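Hypothetical protein PP5205 (Pseudomonas putida, PDB 2G2X) is of unknown function but adopts the EVE fold, related to PUA and ASCH domains, which suggests a possible role in binding RNA or modified bases. Local coordinates at residues 13-18 against 99-104; 39-44 against 63-68; 118-123 against 139-144. All coordinates share one frame; numbering follows the deposited sequence.

Contact 1 of 3, residues 13-18 against 99-104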
loop_
_atom_site.group_PDB
_atom_site.type_symbol
_atom_site.label_atom_id
_atom_site.label_comp_id
_atom_site.label_asym_id
_atom_site.label_seq_id
_atom_site.Cartn_x
_atom_site.Cartn_y
_atom_site.Cartn_z
ATOM N N LEU A 13 0.739 8.357 7.238
ATOM C CA LEU A 13 1.022 7.048 7.830
ATOM C C LEU A 13 2.367 6.508 7.327
ATOM O O LEU A 13 2.508 6.153 6.154
ATOM C CB LEU A 13 -0.095 6.055 7.495
ATOM C CG LEU A 13 0.091 4.627 8.030
ATOM C CD1 LEU A 13 0.175 4.642 9.550
ATOM C CD2 LEU A 13 -1.066 3.752 7.575
ATOM N N SER A 14 3.352 6.455 8.216
ATOM C CA SER A 14 4.684 5.962 7.867
ATOM C C SER A 14 4.837 4.542 8.393
ATOM O O SER A 14 4.009 4.074 9.177
ATOM C CB SER A 14 5.758 6.843 8.500
ATOM O OG SER A 14 5.765 6.676 9.908
ATOM N N ILE A 15 5.894 3.858 7.969
ATOM C CA ILE A 15 6.119 2.495 8.429
ATOM C C ILE A 15 6.409 2.535 9.931
ATOM O O ILE A 15 6.011 1.630 10.668
ATOM C CB ILE A 15 7.291 1.816 7.656
ATOM C CG1 ILE A 15 7.440 0.359 8.104
ATOM C CG2 ILE A 15 8.591 2.585 7.868
ATOM C CD1 ILE A 15 6.263 -0.516 7.741
ATOM N N GLU A 16 7.083 3.597 10.375
ATOM C CA GLU A 16 7.408 3.793 11.790
ATOM C C GLU A 16 6.131 3.942 12.616
ATOM O O GLU A 16 5.991 3.344 13.685
ATOM C CB GLU A 16 8.249 5.062 11.995
ATOM C CG GLU A 16 9.678 5.040 11.457
ATOM C CD GLU A 16 9.755 5.237 9.951
ATOM O OE1 GLU A 16 8.832 5.859 9.384
ATOM O OE2 GLU A 16 10.749 4.784 9.340
ATOM N N ALA A 17 5.206 4.759 12.122
ATOM C CA ALA A 17 3.945 4.992 12.814
ATOM C C ALA A 17 3.135 3.700 12.908
ATOM O O ALA A 17 2.441 3.465 13.899
ATOM C CB ALA A 17 3.141 6.069 12.090
ATOM N N LEU A 18 3.214 2.866 11.877
ATOM C CA LEU A 18 2.483 1.601 11.899
ATOM C C LEU A 18 3.081 0.701 12.984
ATOM O O LEU A 18 2.363 -0.017 13.676
ATOM C CB LEU A 18 2.557 0.914 10.533
ATOM C CG LEU A 18 1.870 -0.449 10.417
ATOM C CD1 LEU A 18 0.396 -0.322 10.808
ATOM C CD2 LEU A 18 1.999 -0.967 8.994
ATOM N N VAL A 99 -3.901 -3.642 8.396
ATOM C CA VAL A 99 -2.516 -4.071 8.295
ATOM C C VAL A 99 -1.763 -4.026 9.613
ATOM O O VAL A 99 -2.212 -3.422 10.588
ATOM C CB VAL A 99 -1.749 -3.188 7.287
ATOM C CG1 VAL A 99 -2.480 -3.168 5.949
ATOM C CG2 VAL A 99 -1.599 -1.768 7.842
ATOM N N ALA A 100 -0.603 -4.673 9.626
ATOM C CA ALA A 100 0.246 -4.699 10.801
ATOM C C ALA A 100 1.689 -4.632 10.325
ATOM O O ALA A 100 2.017 -5.060 9.212
ATOM C CB ALA A 100 0.003 -5.965 11.612
ATOM N N HIS A 101 2.537 -4.077 11.178
ATOM C CA HIS A 101 3.949 -3.905 10.889
ATOM C C HIS A 101 4.727 -5.207 10.912
ATOM O O HIS A 101 4.487 -6.069 11.753
ATOM C CB HIS A 101 4.567 -2.952 11.916
ATOM C CG HIS A 101 6.052 -2.798 11.789
ATOM N ND1 HIS A 101 6.637 -1.814 11.022
ATOM C CD2 HIS A 101 7.072 -3.493 12.351
ATOM C CE1 HIS A 101 7.952 -1.904 11.121
ATOM N NE2 HIS A 101 8.241 -2.915 11.922
ATOM N N VAL A 102 5.662 -5.345 9.978
ATOM C CA VAL A 102 6.514 -6.525 9.943
ATOM C C VAL A 102 7.967 -6.092 10.114
ATOM O O VAL A 102 8.668 -6.588 10.992
ATOM C CB VAL A 102 6.370 -7.319 8.629
ATOM C CG1 VAL A 102 7.432 -8.410 8.572
ATOM C CG2 VAL A 102 4.987 -7.951 8.549
ATOM N N GLN A 103 8.417 -5.150 9.295
ATOM C CA GLN A 103 9.798 -4.695 9.395
ATOM C C GLN A 103 9.986 -3.291 8.844
ATOM O O GLN A 103 9.325 -2.885 7.885
ATOM C CB GLN A 103 10.721 -5.662 8.636
ATOM C CG GLN A 103 12.159 -5.730 9.149
ATOM C CD GLN A 103 13.055 -6.592 8.264
ATOM O OE1 GLN A 103 13.969 -7.266 8.745
ATOM N NE2 GLN A 103 12.802 -6.562 6.961
ATOM N N THR A 104 10.885 -2.542 9.463
ATOM C CA THR A 104 11.187 -1.201 8.991
ATOM C C THR A 104 12.637 -1.226 8.526
ATOM O O THR A 104 13.538 -1.508 9.317
ATOM C CB THR A 104 11.013 -0.139 10.107
ATOM O OG1 THR A 104 11.739 1.051 9.759
ATOM C CG2 THR A 104 11.528 -0.665 11.418
#
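Three side chains reach into this contact with the same first torsion: CG1 of Ile15 (chi1 -176°), CG of Leu18 (chi1 178°) and likewise CG of His101 stand anti to their own backbone N. Leu18 is thereby laid against the strand backbone, its CG 3.8 Å from His101 N, while its methyls straddle one branch of Val99: Leu18 CD1 is 3.9 Å from Val99 CG2, and the two side chains cross at about a right angle. One turn earlier, the Ile15 side chain runs roughly at right angles to that of His101, with Ile15 CD1 3.5 Å from His101 ND1. The Ile15 carbonyl O approaches the same ring obliquely, but no hydrogen bond joins the segments, so they are held by van der Waals packing, part of it against polar atoms. At the outer end, Ile15 CG2 lies 4.0 Å from Thr104 OG1. The helix start is fixed locally: Ser14 is the N-cap, and its OG accepts from Ala17 N at 3.0 Å with an N-H...O angle of 161°. An alanine at Leu18 would remove both methyls from Val99 and would probably loosen the helix from the strand. Ile15 and Leu18 also touch Phe49 of strand 46-51, and Leu18 meets Ala63 of strand 58-71 and Ala24 of strand 23-26, so helix 15-21 begins packed on several strands.

Contact 2 of 3, residues 39-44 against 63-68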
loop_
_atom_site.group_PDB
_atom_site.type_symbol
_atom_site.label_atom_id
_atom_site.label_comp_id
_atom_site.label_asym_id
_atom_site.label_seq_id
_atom_site.Cartn_x
_atom_site.Cartn_y
_atom_site.Cartn_z
ATOM N N ARG A 39 -9.182 -6.202 -2.810
ATOM C CA ARG A 39 -10.132 -7.301 -2.684
ATOM C C ARG A 39 -9.546 -8.659 -3.037
ATOM O O ARG A 39 -10.180 -9.690 -2.828
ATOM C CB ARG A 39 -11.366 -7.011 -3.543
ATOM C CG ARG A 39 -12.159 -5.812 -3.027
ATOM C CD ARG A 39 -13.293 -5.418 -3.958
ATOM N NE ARG A 39 -14.181 -4.458 -3.310
ATOM C CZ ARG A 39 -15.331 -4.033 -3.819
ATOM N NH1 ARG A 39 -15.744 -4.477 -5.000
ATOM N NH2 ARG A 39 -16.081 -3.184 -3.129
ATOM N N ALA A 40 -8.334 -8.662 -3.571
ATOM C CA ALA A 40 -7.679 -9.907 -3.938
ATOM C C ALA A 40 -6.733 -10.348 -2.832
ATOM O O ALA A 40 -6.252 -11.478 -2.831
ATOM C CB ALA A 40 -6.908 -9.731 -5.243
HETATM N N MSE A 41 -6.472 -9.453 -1.885
HETATM C CA MSE A 41 -5.567 -9.760 -0.785
HETATM C C MSE A 41 -6.124 -10.771 0.192
HETATM O O MSE A 41 -7.334 -10.891 0.361
HETATM C CB MSE A 41 -5.188 -8.477 -0.037
HETATM C CG MSE A 41 -4.323 -7.533 -0.862
HETATM SE SE MSE A 41 -4.007 -5.825 -0.013
HETATM C CE MSE A 41 -2.848 -5.026 -1.326
ATOM N N SER A 42 -5.222 -11.510 0.827
ATOM C CA SER A 42 -5.603 -12.502 1.824
ATOM C C SER A 42 -4.858 -12.191 3.118
ATOM O O SER A 42 -3.802 -11.555 3.087
ATOM C CB SER A 42 -5.229 -13.909 1.352
ATOM O OG SER A 42 -5.959 -14.264 0.186
ATOM N N VAL A 43 -5.414 -12.626 4.248
ATOM C CA VAL A 43 -4.767 -12.410 5.535
ATOM C C VAL A 43 -3.445 -13.175 5.510
ATOM O O VAL A 43 -3.401 -14.337 5.108
ATOM C CB VAL A 43 -5.644 -12.923 6.700
ATOM C CG1 VAL A 43 -4.870 -12.844 8.005
ATOM C CG2 VAL A 43 -6.925 -12.080 6.799
ATOM N N GLY A 44 -2.368 -12.518 5.924
ATOM C CA GLY A 44 -1.069 -13.164 5.894
ATOM C C GLY A 44 -0.245 -12.673 4.707
ATOM O O GLY A 44 0.974 -12.859 4.670
ATOM N N ALA A 63 5.022 -4.874 5.664
ATOM C CA ALA A 63 3.878 -5.004 6.556
ATOM C C ALA A 63 3.035 -6.168 6.041
ATOM O O ALA A 63 3.307 -6.703 4.964
ATOM C CB ALA A 63 3.060 -3.710 6.570
ATOM N N ARG A 64 2.015 -6.557 6.801
ATOM C CA ARG A 64 1.161 -7.668 6.406
ATOM C C ARG A 64 -0.329 -7.360 6.539
ATOM O O ARG A 64 -0.725 -6.470 7.288
ATOM C CB ARG A 64 1.499 -8.906 7.245
ATOM C CG ARG A 64 1.177 -8.775 8.733
ATOM C CD ARG A 64 1.446 -10.087 9.470
ATOM N NE ARG A 64 0.993 -10.048 10.859
ATOM C CZ ARG A 64 1.542 -9.290 11.804
ATOM N NH1 ARG A 64 2.574 -8.509 11.510
ATOM N NH2 ARG A 64 1.062 -9.305 13.043
ATOM N N ILE A 65 -1.150 -8.110 5.807
ATOM C CA ILE A 65 -2.599 -7.941 5.840
ATOM C C ILE A 65 -3.168 -8.741 7.006
ATOM O O ILE A 65 -2.978 -9.957 7.072
ATOM C CB ILE A 65 -3.253 -8.457 4.545
ATOM C CG1 ILE A 65 -2.612 -7.779 3.330
ATOM C CG2 ILE A 65 -4.752 -8.198 4.584
ATOM C CD1 ILE A 65 -2.660 -6.256 3.376
ATOM N N THR A 66 -3.862 -8.059 7.918
ATOM C CA THR A 66 -4.459 -8.715 9.082
ATOM C C THR A 66 -5.972 -8.864 8.960
ATOM O O THR A 66 -6.602 -9.481 9.808
ATOM C CB THR A 66 -4.139 -7.958 10.408
ATOM O OG1 THR A 66 -4.530 -6.583 10.294
ATOM C CG2 THR A 66 -2.657 -8.047 10.728
ATOM N N ARG A 67 -6.552 -8.283 7.915
ATOM C CA ARG A 67 -7.991 -8.398 7.669
ATOM C C ARG A 67 -8.293 -8.152 6.193
ATOM O O ARG A 67 -7.991 -7.085 5.654
ATOM C CB ARG A 67 -8.805 -7.416 8.521
ATOM C CG ARG A 67 -10.309 -7.651 8.364
ATOM C CD ARG A 67 -11.218 -6.654 9.106
ATOM N NE ARG A 67 -12.615 -6.998 8.845
ATOM C CZ ARG A 67 -13.673 -6.259 9.175
ATOM N NH1 ARG A 67 -13.525 -5.098 9.798
ATOM N NH2 ARG A 67 -14.887 -6.691 8.866
ATOM N N ALA A 68 -8.891 -9.146 5.545
ATOM C CA ALA A 68 -9.226 -9.047 4.131
ATOM C C ALA A 68 -10.231 -7.927 3.882
ATOM O O ALA A 68 -10.840 -7.400 4.811
ATOM C CB ALA A 68 -9.772 -10.380 3.625
#
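Ile65 is the first residue along strand 58-71 to carry much of this contact. Its CG1 stands anti to its carbonyl carbon (chi1 -55°), and a second bend at chi2 brings CD1 to 3.7 Å from the selenium, SE, of Met41, a selenomethionine whose chain is extended beyond CG and crosses Ile65 at about a right angle. On the backbone side, Ile65 CB lies 3.5 Å from Ser42 O. The Ile65 carbonyl O accepts from Gly44 N at 2.9 Å; the N-H...O angle of 167° and a donor lying in the carbonyl plane mark a well-aligned bond. Val43 CA approaches that same oxygen at 3.4 Å as a CA-H...O contact, so two consecutive loop residues converge on one acceptor. The strand bends sharply at Thr66 and Arg67, and Val43 CG2 packs against the inner side of the bend, 3.9 Å from Arg67 CA. The Thr66 hydroxyl is engaged elsewhere, with Glu23. Ala68 follows, its N 3.7 Å from Val43 CG2. Thr66 and Arg67 both face Asp98 of strand 95-110, the pattern of a classic beta bulge, here at the bend of a long strand in the mixed sheet of the EVE domain.

Contact 3 of 3, residues 118-123 against 139-144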
loop_
_atom_site.group_PDB
_atom_site.type_symbol
_atom_site.label_atom_id
_atom_site.label_comp_id
_atom_site.label_asym_id
_atom_site.label_seq_id
_atom_site.Cartn_x
_atom_site.Cartn_y
_atom_site.Cartn_z
ATOM N N ALA A 118 16.156 -3.315 -13.782
ATOM C CA ALA A 118 15.507 -3.839 -14.978
ATOM C C ALA A 118 14.595 -4.981 -14.545
ATOM O O ALA A 118 13.678 -5.363 -15.265
ATOM C CB ALA A 118 16.550 -4.335 -15.970
ATOM N N GLY A 119 14.855 -5.519 -13.356
ATOM C CA GLY A 119 14.032 -6.598 -12.841
ATOM C C GLY A 119 12.655 -6.107 -12.412
ATOM O O GLY A 119 11.760 -6.904 -12.133
ATOM N N LEU A 120 12.473 -4.790 -12.371
ATOM C CA LEU A 120 11.195 -4.220 -11.962
ATOM C C LEU A 120 10.497 -3.506 -13.110
ATOM O O LEU A 120 9.556 -2.737 -12.899
ATOM C CB LEU A 120 11.413 -3.241 -10.803
ATOM C CG LEU A 120 12.035 -3.882 -9.564
ATOM C CD1 LEU A 120 12.381 -2.802 -8.550
ATOM C CD2 LEU A 120 11.065 -4.910 -8.974
ATOM N N VAL A 121 10.952 -3.770 -14.327
ATOM C CA VAL A 121 10.379 -3.127 -15.495
ATOM C C VAL A 121 8.864 -3.288 -15.604
ATOM O O VAL A 121 8.189 -2.399 -16.112
ATOM C CB VAL A 121 11.059 -3.639 -16.802
ATOM C CG1 VAL A 121 10.815 -5.132 -16.982
ATOM C CG2 VAL A 121 10.532 -2.861 -18.002
ATOM N N GLU A 122 8.319 -4.400 -15.115
ATOM C CA GLU A 122 6.873 -4.625 -15.203
ATOM C C GLU A 122 6.065 -4.094 -14.013
ATOM O O GLU A 122 4.835 -4.130 -14.026
ATOM C CB GLU A 122 6.579 -6.120 -15.382
ATOM C CG GLU A 122 7.145 -6.724 -16.660
ATOM C CD GLU A 122 6.430 -6.236 -17.904
ATOM O OE1 GLU A 122 6.353 -5.006 -18.097
ATOM O OE2 GLU A 122 5.942 -7.082 -18.688
ATOM N N LEU A 123 6.749 -3.606 -12.984
ATOM C CA LEU A 123 6.069 -3.079 -11.802
ATOM C C LEU A 123 5.530 -1.677 -12.099
ATOM O O LEU A 123 6.299 -0.757 -12.382
ATOM C CB LEU A 123 7.045 -3.032 -10.618
ATOM C CG LEU A 123 6.477 -2.726 -9.230
ATOM C CD1 LEU A 123 5.433 -3.769 -8.851
ATOM C CD2 LEU A 123 7.607 -2.706 -8.217
ATOM N N PRO A 139 6.787 -12.876 -6.997
ATOM C CA PRO A 139 7.840 -13.410 -6.129
ATOM C C PRO A 139 9.221 -12.980 -6.617
ATOM O O PRO A 139 10.094 -12.631 -5.817
ATOM C CB PRO A 139 7.632 -14.920 -6.227
ATOM C CG PRO A 139 6.135 -15.032 -6.369
ATOM C CD PRO A 139 5.833 -13.931 -7.385
ATOM N N GLU A 140 9.401 -12.997 -7.936
ATOM C CA GLU A 140 10.666 -12.616 -8.561
ATOM C C GLU A 140 10.975 -11.143 -8.311
ATOM O O GLU A 140 12.129 -10.773 -8.097
ATOM C CB GLU A 140 10.618 -12.874 -10.073
ATOM C CG GLU A 140 10.349 -14.319 -10.468
ATOM C CD GLU A 140 8.972 -14.819 -10.033
ATOM O OE1 GLU A 140 7.952 -14.212 -10.434
ATOM O OE2 GLU A 140 8.912 -15.828 -9.291
ATOM N N GLN A 141 9.940 -10.306 -8.362
ATOM C CA GLN A 141 10.104 -8.874 -8.124
ATOM C C GLN A 141 10.371 -8.652 -6.638
ATOM O O GLN A 141 11.131 -7.765 -6.261
ATOM C CB GLN A 141 8.847 -8.104 -8.564
ATOM C CG GLN A 141 8.611 -8.114 -10.076
ATOM C CD GLN A 141 7.252 -7.548 -10.464
ATOM O OE1 GLN A 141 6.318 -7.546 -9.664
ATOM N NE2 GLN A 141 7.132 -7.085 -11.704
ATOM N N TRP A 142 9.747 -9.472 -5.800
ATOM C CA TRP A 142 9.935 -9.372 -4.356
ATOM C C TRP A 142 11.405 -9.654 -4.038
ATOM O O TRP A 142 12.032 -8.952 -3.239
ATOM C CB TRP A 142 9.019 -10.384 -3.642
ATOM C CG TRP A 142 9.045 -10.311 -2.135
ATOM C CD1 TRP A 142 9.931 -10.923 -1.298
ATOM C CD2 TRP A 142 8.163 -9.547 -1.293
ATOM N NE1 TRP A 142 9.660 -10.591 0.008
ATOM C CE2 TRP A 142 8.579 -9.748 0.040
ATOM C CE3 TRP A 142 7.063 -8.715 -1.539
ATOM C CZ2 TRP A 142 7.932 -9.139 1.133
ATOM C CZ3 TRP A 142 6.418 -8.110 -0.457
ATOM C CH2 TRP A 142 6.857 -8.329 0.863
ATOM N N ALA A 143 11.949 -10.678 -4.688
ATOM C CA ALA A 143 13.339 -11.072 -4.486
ATOM C C ALA A 143 14.321 -9.973 -4.880
ATOM O O ALA A 143 15.283 -9.710 -4.158
ATOM C CB ALA A 143 13.647 -12.347 -5.276
ATOM N N VAL A 144 14.101 -9.327 -6.019
ATOM C CA VAL A 144 15.033 -8.282 -6.413
ATOM C C VAL A 144 14.991 -7.132 -5.405
ATOM O O VAL A 144 16.029 -6.571 -5.054
ATOM C CB VAL A 144 14.751 -7.743 -7.848
ATOM C CG1 VAL A 144 14.562 -8.903 -8.810
ATOM C CG2 VAL A 144 13.554 -6.837 -7.850
HETATM O O HOH W 1 9.307 -6.766 -13.671
HETATM O O HOH W 2 4.353 -6.408 -12.747
#
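A type I beta turn, Leu120 to Leu123, packs against the first turns of helix 139-148, and Gln141 is its main partner. The Gln141 chain, extended beyond CG, carries its amide past Leu120 to the turn: Gln141 CB is 3.9 Å from Leu120 CD2, and Gln141 NE2 lies 3.8 Å from Glu122 CB. Next to it, Leu120 and Val144 lie alongside each other, pointing opposite ways, with Leu120 CD2 only 3.3 Å from Val144 CG2, a tighter spacing than usual for two carbons. No direct hydrogen bond crosses the contact. Two waters serve instead, both accepting from Gln141 NE2, so that the two amide hydrogens could each be used; one of these waters also gives a weak bond to Glu122 O. Further out, Gln141 OE1 accepts from Thr138 N, just before the helix, which holds the other end of the amide and would fix its rotation. The turn is closed by Leu123 N, which donates to Leu120 O at 2.9 Å. On the far side of the helix, Trp142 stacks with Phe48 and Tyr3. The remaining water links three groups, accepting from Gln141 NE2 at 2.9 Å and from Glu122 N while donating to Gly119 O.

From the N terminus, the chain first enters contact 1 at residues 13-18, the start of helix 15-21, and then reaches 39-44, the loop ahead of strand 46-51. Contact 2 closes first, when strand 58-71 brings 63-68 back to that loop. Contact 1 closes later, at 99-104 on strand 95-110, and so encloses contact 2 entirely. The two meet directly, for their strands are neighbours in the sheet and Arg64 N lies 2.8 Å from Ala100 O, a probable hydrogen bond. Contact 3 follows in series, tying the loop 118-123 to the C-terminal helix; its centre is about 22 Å from that of contact 1 and 21 Å from that of contact 2.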